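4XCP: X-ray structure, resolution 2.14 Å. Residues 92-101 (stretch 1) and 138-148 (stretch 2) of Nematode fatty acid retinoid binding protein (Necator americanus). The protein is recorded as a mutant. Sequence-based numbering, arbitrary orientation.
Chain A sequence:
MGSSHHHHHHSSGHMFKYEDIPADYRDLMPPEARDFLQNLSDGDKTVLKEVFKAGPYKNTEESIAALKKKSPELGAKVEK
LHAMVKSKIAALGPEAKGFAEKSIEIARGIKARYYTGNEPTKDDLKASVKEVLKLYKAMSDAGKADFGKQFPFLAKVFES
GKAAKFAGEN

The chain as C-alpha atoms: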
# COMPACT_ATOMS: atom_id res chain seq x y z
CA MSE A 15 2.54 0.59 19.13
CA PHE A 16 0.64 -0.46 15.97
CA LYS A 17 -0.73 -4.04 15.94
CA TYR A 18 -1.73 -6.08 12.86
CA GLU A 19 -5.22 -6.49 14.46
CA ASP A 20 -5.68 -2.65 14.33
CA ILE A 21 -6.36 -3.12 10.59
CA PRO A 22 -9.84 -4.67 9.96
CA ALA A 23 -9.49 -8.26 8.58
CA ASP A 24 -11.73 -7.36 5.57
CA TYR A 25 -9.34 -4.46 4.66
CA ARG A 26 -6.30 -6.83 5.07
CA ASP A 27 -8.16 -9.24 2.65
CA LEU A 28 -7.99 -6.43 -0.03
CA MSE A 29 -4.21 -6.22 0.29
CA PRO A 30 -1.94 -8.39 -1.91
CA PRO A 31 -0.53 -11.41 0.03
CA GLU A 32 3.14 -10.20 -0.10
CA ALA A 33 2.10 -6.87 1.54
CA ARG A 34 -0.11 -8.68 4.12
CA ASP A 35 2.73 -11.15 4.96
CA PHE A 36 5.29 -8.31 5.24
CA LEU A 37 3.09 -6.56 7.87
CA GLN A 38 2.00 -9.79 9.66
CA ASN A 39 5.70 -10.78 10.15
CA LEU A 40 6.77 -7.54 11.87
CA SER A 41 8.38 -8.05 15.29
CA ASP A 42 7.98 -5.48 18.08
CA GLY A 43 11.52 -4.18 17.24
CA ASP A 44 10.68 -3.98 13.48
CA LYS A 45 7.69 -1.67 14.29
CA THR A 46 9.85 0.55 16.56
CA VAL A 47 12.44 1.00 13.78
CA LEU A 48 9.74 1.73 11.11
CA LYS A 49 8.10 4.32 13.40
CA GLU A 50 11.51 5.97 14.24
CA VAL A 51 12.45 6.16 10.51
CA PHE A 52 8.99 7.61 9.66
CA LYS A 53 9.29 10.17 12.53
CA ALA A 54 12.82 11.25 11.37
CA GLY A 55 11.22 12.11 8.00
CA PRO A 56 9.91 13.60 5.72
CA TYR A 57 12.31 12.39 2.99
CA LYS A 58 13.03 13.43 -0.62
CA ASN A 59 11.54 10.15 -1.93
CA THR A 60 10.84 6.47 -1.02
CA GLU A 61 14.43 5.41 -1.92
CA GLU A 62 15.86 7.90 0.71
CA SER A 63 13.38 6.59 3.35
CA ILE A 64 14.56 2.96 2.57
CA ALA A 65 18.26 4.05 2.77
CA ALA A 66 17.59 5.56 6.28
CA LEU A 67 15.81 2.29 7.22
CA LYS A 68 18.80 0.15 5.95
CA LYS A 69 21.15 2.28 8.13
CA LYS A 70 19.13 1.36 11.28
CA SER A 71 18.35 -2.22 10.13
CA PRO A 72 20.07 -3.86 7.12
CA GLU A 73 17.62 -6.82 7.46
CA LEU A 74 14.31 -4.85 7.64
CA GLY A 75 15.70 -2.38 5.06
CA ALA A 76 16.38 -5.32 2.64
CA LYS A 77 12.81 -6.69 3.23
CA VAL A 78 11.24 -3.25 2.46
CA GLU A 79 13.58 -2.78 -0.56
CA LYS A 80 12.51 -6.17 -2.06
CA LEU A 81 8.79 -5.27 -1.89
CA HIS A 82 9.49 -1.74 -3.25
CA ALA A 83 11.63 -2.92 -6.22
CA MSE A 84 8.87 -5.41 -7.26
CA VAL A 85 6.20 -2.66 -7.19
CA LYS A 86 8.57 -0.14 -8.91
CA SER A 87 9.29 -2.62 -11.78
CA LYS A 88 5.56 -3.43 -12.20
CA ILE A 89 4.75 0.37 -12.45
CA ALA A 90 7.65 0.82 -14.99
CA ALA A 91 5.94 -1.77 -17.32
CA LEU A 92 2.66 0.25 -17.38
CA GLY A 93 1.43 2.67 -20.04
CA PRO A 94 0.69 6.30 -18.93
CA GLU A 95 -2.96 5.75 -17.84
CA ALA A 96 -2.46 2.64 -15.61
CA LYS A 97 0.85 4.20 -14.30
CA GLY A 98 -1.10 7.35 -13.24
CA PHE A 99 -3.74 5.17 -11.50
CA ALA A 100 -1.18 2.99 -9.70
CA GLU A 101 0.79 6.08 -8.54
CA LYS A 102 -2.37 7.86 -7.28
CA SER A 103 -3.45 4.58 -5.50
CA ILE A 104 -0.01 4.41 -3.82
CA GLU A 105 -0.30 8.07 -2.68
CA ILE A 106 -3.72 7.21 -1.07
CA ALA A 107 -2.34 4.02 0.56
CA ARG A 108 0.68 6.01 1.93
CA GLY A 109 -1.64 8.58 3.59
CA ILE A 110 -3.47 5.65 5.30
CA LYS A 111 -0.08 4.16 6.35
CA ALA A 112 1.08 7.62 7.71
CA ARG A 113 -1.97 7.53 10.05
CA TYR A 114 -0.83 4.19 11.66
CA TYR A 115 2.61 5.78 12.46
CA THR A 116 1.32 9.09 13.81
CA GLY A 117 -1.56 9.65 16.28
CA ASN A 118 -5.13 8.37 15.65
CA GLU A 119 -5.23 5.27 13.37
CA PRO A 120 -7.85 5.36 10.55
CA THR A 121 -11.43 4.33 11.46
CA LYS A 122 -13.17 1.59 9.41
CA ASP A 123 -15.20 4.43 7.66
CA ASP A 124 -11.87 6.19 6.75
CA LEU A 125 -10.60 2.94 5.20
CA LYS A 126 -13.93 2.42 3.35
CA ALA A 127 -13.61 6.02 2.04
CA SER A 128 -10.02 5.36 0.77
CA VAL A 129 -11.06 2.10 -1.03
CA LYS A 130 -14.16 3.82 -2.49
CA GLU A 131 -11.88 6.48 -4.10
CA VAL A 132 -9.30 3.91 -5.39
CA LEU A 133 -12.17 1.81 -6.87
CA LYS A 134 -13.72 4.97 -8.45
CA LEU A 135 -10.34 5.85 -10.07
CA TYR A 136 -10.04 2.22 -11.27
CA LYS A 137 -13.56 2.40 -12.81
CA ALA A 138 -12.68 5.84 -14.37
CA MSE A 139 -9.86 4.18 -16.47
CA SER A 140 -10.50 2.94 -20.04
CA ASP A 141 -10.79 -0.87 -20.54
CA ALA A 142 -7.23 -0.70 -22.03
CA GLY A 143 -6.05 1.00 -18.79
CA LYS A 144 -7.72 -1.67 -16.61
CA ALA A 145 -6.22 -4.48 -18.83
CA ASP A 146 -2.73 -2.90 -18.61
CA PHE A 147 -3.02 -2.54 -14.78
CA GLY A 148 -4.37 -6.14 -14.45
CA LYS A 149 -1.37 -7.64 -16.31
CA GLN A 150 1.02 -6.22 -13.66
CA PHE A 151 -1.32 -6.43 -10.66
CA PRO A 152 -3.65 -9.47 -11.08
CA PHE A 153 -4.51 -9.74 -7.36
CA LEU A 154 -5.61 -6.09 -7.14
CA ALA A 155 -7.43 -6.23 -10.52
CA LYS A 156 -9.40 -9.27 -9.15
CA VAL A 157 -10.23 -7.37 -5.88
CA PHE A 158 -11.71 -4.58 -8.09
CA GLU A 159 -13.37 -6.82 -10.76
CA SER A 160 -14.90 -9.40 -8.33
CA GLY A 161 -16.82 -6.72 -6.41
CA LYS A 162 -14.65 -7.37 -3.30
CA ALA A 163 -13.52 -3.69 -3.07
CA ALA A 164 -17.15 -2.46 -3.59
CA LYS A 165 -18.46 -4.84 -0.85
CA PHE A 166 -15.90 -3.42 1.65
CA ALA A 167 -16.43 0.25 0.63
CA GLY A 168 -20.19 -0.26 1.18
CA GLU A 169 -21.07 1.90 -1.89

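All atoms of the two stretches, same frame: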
# COMPACT_ATOMS: atom_id res chain seq x y z
N LEU A 92 3.97 -0.29 -17.01
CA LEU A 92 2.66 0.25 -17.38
C LEU A 92 2.71 1.41 -18.36
O LEU A 92 3.65 2.20 -18.35
CB LEU A 92 1.89 0.69 -16.12
CG LEU A 92 1.53 -0.36 -15.06
CD1 LEU A 92 0.91 0.31 -13.82
CD2 LEU A 92 0.54 -1.35 -15.61
N GLY A 93 1.65 1.54 -19.15
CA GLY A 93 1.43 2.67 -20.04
C GLY A 93 1.03 3.88 -19.20
O GLY A 93 0.79 3.71 -18.00
N PRO A 94 0.97 5.10 -19.77
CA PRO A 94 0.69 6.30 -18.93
C PRO A 94 -0.58 6.28 -18.07
O PRO A 94 -0.56 6.82 -16.97
CB PRO A 94 0.63 7.45 -19.95
CG PRO A 94 1.37 6.96 -21.13
CD PRO A 94 1.26 5.47 -21.17
N GLU A 95 -1.70 5.75 -18.59
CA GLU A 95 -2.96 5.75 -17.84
C GLU A 95 -2.91 4.86 -16.59
O GLU A 95 -3.21 5.35 -15.50
CB GLU A 95 -4.14 5.40 -18.76
CG GLU A 95 -5.49 5.51 -18.08
CD GLU A 95 -6.63 4.97 -18.92
OE1 GLU A 95 -6.37 4.12 -19.80
OE2 GLU A 95 -7.78 5.39 -18.69
N ALA A 96 -2.54 3.58 -16.74
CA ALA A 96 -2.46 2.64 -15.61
C ALA A 96 -1.35 3.07 -14.63
O ALA A 96 -1.53 2.91 -13.42
CB ALA A 96 -2.24 1.22 -16.11
N LYS A 97 -0.24 3.68 -15.15
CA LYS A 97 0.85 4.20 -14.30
C LYS A 97 0.29 5.32 -13.39
O LYS A 97 0.52 5.29 -12.18
CB LYS A 97 2.02 4.72 -15.14
CG LYS A 97 3.28 5.07 -14.33
CD LYS A 97 4.46 5.53 -15.21
CE LYS A 97 5.17 4.40 -15.92
NZ LYS A 97 6.32 4.87 -16.74
N GLY A 98 -0.46 6.25 -13.97
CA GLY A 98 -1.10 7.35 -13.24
C GLY A 98 -2.02 6.84 -12.14
O GLY A 98 -1.96 7.34 -11.01
N PHE A 99 -2.82 5.80 -12.45
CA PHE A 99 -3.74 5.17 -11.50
C PHE A 99 -3.00 4.53 -10.34
O PHE A 99 -3.35 4.76 -9.18
CB PHE A 99 -4.65 4.13 -12.17
CG PHE A 99 -5.36 3.25 -11.17
CD1 PHE A 99 -6.36 3.76 -10.35
CD2 PHE A 99 -4.99 1.92 -11.00
CE1 PHE A 99 -6.99 2.95 -9.40
CE2 PHE A 99 -5.63 1.11 -10.07
CZ PHE A 99 -6.63 1.62 -9.28
N ALA A 100 -2.00 3.70 -10.66
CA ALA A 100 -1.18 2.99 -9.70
C ALA A 100 -0.47 3.97 -8.77
O ALA A 100 -0.46 3.76 -7.56
CB ALA A 100 -0.17 2.11 -10.43
N GLU A 101 0.09 5.06 -9.32
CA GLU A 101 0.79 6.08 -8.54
C GLU A 101 -0.15 6.88 -7.63
O GLU A 101 0.19 7.11 -6.48
CB GLU A 101 1.62 6.98 -9.45
CG GLU A 101 2.87 6.24 -9.90
CD GLU A 101 3.71 6.89 -10.98
OE1 GLU A 101 3.21 7.82 -11.65
OE2 GLU A 101 4.87 6.45 -11.16
N ALA A 138 -12.85 4.68 -13.47
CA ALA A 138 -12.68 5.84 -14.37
C ALA A 138 -11.70 5.58 -15.53
O ALA A 138 -11.69 6.35 -16.49
CB ALA A 138 -12.24 7.06 -13.58
N MSE A 139 -10.83 4.55 -15.42
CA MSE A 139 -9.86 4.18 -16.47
C MSE A 139 -10.59 3.56 -17.66
O MSE A 139 -11.68 3.01 -17.49
CB MSE A 139 -8.86 3.13 -15.97
CG MSE A 139 -7.75 3.70 -15.09
SE MSE A 139 -6.23 2.50 -15.04
CE MSE A 139 -6.96 1.12 -13.99
N SER A 140 -9.97 3.62 -18.86
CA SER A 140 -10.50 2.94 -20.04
C SER A 140 -10.32 1.42 -19.79
O SER A 140 -9.58 1.04 -18.89
CB SER A 140 -9.69 3.32 -21.29
OG SER A 140 -8.35 2.87 -21.19
N ASP A 141 -10.96 0.58 -20.60
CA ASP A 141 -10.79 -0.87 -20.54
C ASP A 141 -9.32 -1.20 -20.80
O ASP A 141 -8.80 -2.10 -20.17
CB ASP A 141 -11.66 -1.53 -21.62
CG ASP A 141 -13.11 -1.78 -21.22
OD1 ASP A 141 -13.52 -1.28 -20.15
OD2 ASP A 141 -13.82 -2.43 -21.98
N ALA A 142 -8.66 -0.48 -21.74
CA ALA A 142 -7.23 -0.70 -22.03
C ALA A 142 -6.36 -0.41 -20.79
O ALA A 142 -5.43 -1.16 -20.50
CB ALA A 142 -6.78 0.15 -23.21
N GLY A 143 -6.73 0.63 -20.03
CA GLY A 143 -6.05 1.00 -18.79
C GLY A 143 -6.18 -0.09 -17.75
O GLY A 143 -5.19 -0.50 -17.15
N LYS A 144 -7.42 -0.58 -17.55
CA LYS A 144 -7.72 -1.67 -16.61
C LYS A 144 -6.96 -2.95 -17.00
O LYS A 144 -6.41 -3.62 -16.12
CB LYS A 144 -9.22 -1.96 -16.57
CG LYS A 144 -10.08 -0.83 -16.03
CD LYS A 144 -11.56 -1.18 -16.19
CE LYS A 144 -12.45 -0.07 -15.67
NZ LYS A 144 -13.88 -0.44 -15.76
N ALA A 145 -6.90 -3.28 -18.32
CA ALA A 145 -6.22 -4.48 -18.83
C ALA A 145 -4.70 -4.37 -18.60
O ALA A 145 -4.06 -5.34 -18.20
CB ALA A 145 -6.55 -4.70 -20.31
N ASP A 146 -4.14 -3.17 -18.81
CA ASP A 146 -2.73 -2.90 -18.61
C ASP A 146 -2.37 -3.04 -17.11
O ASP A 146 -1.43 -3.77 -16.75
CB ASP A 146 -2.40 -1.51 -19.17
CG ASP A 146 -0.92 -1.17 -19.23
OD1 ASP A 146 -0.12 -2.08 -19.56
OD2 ASP A 146 -0.59 0.01 -19.06
N PHE A 147 -3.20 -2.44 -16.23
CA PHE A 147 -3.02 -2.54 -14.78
C PHE A 147 -3.10 -4.00 -14.31
O PHE A 147 -2.25 -4.43 -13.53
CB PHE A 147 -4.03 -1.65 -14.01
CG PHE A 147 -3.97 -1.82 -12.50
CD1 PHE A 147 -3.01 -1.15 -11.75
CD2 PHE A 147 -4.86 -2.68 -11.85
CE1 PHE A 147 -2.94 -1.33 -10.35
CE2 PHE A 147 -4.80 -2.84 -10.46
CZ PHE A 147 -3.83 -2.17 -9.72
N GLY A 148 -4.12 -4.74 -14.78
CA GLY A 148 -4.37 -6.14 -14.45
C GLY A 148 -3.26 -7.11 -14.79
O GLY A 148 -3.08 -8.11 -14.09
O HOH W 1 -2.20 2.19 -19.29

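Each of the two helices that meet here receives, at its N-terminal end, a carboxylate from the other. Asp146, in the helix of stretch 2, reaches to the start of the helix at 94-101, while Glu95, in the first turn of that helix, reaches back to the start of the helix at 141-148. The exchange illustrates a general principle: the first turn of a helix leaves backbone N-H groups without partners from a preceding turn, and a carboxylate from a neighbouring segment can satisfy groups there while fastening the two segments together.

At the first of these ends, Gly93 occupies the N-cap position, and its backbone N donates to Asp146 OD2 at 2.7 Å, with a nearly straight N-H...O angle of 161°. The same oxygen also serves the first turn indirectly. Water 1 accepts from Ala96 N at 2.9 Å and donates to Asp146 OD2 at 2.7 Å, so one carboxylate oxygen answers two backbone amides, one directly and one through solvent.

At the other end the N-cap residue is Ser140, and Glu95 holds it with both carboxylate oxygens. Ser140 N donates to Glu95 OE2 at 2.8 Å, and Ser140 OG donates to Glu95 OE1 at 2.7 Å. The serine hydroxyl is thereby used twice, because Ser140 OG also accepts from Gly143 N at 3.0 Å, the classic capping bond of a helix start. Glu95 reaches this site with chi1 and chi2 both t, an extended chain that places its carboxylate close to Gly143, where Glu95 OE1 lies 3.3 Å from Gly143 CA. An ideal CB on Gly143 would fall 2.4 Å from Glu95 OE1, a clash, so the absence of a side chain leaves room for the carboxylate.

Small residues lie at the closest backbone approach. The helix axes cross at -66° and approach to 8.4 Å, and the nearest CA atoms across the contact, those of Ala96 and Gly143, are 5.1 Å apart. Ala96 points toward stretch 2, its CB resting 3.6 Å from Gly143 O and 4.0 Å from Phe147 CB; a methyl group on one side and a bare CA on the other permit this proximity.

Beside this polar exchange lies an apolar cluster. Phe99 directs its edge at one face of Phe147, with planes at 82°, centroids 5.0 Å apart and Phe99 CE2 3.6 Å from Phe147 CE1. Such a T-shaped arrangement sets the slightly positive ring hydrogens against the electron-rich face of the partner. Met139, present as selenomethionine, packs against the same Phe99: its SE lies 3.7 Å from Phe99 CB, and its CE makes an off-centre CH-pi contact 4.1 Å from the centroid of the Phe99 ring. Leu92 extends the packing along stretch 2, its CD2 lying 3.8 Å from Phe147 CA. Between them the stretches bury 498 Å², both sides summed, joining reciprocal polar bonds at the helix starts to aromatic packing farther along.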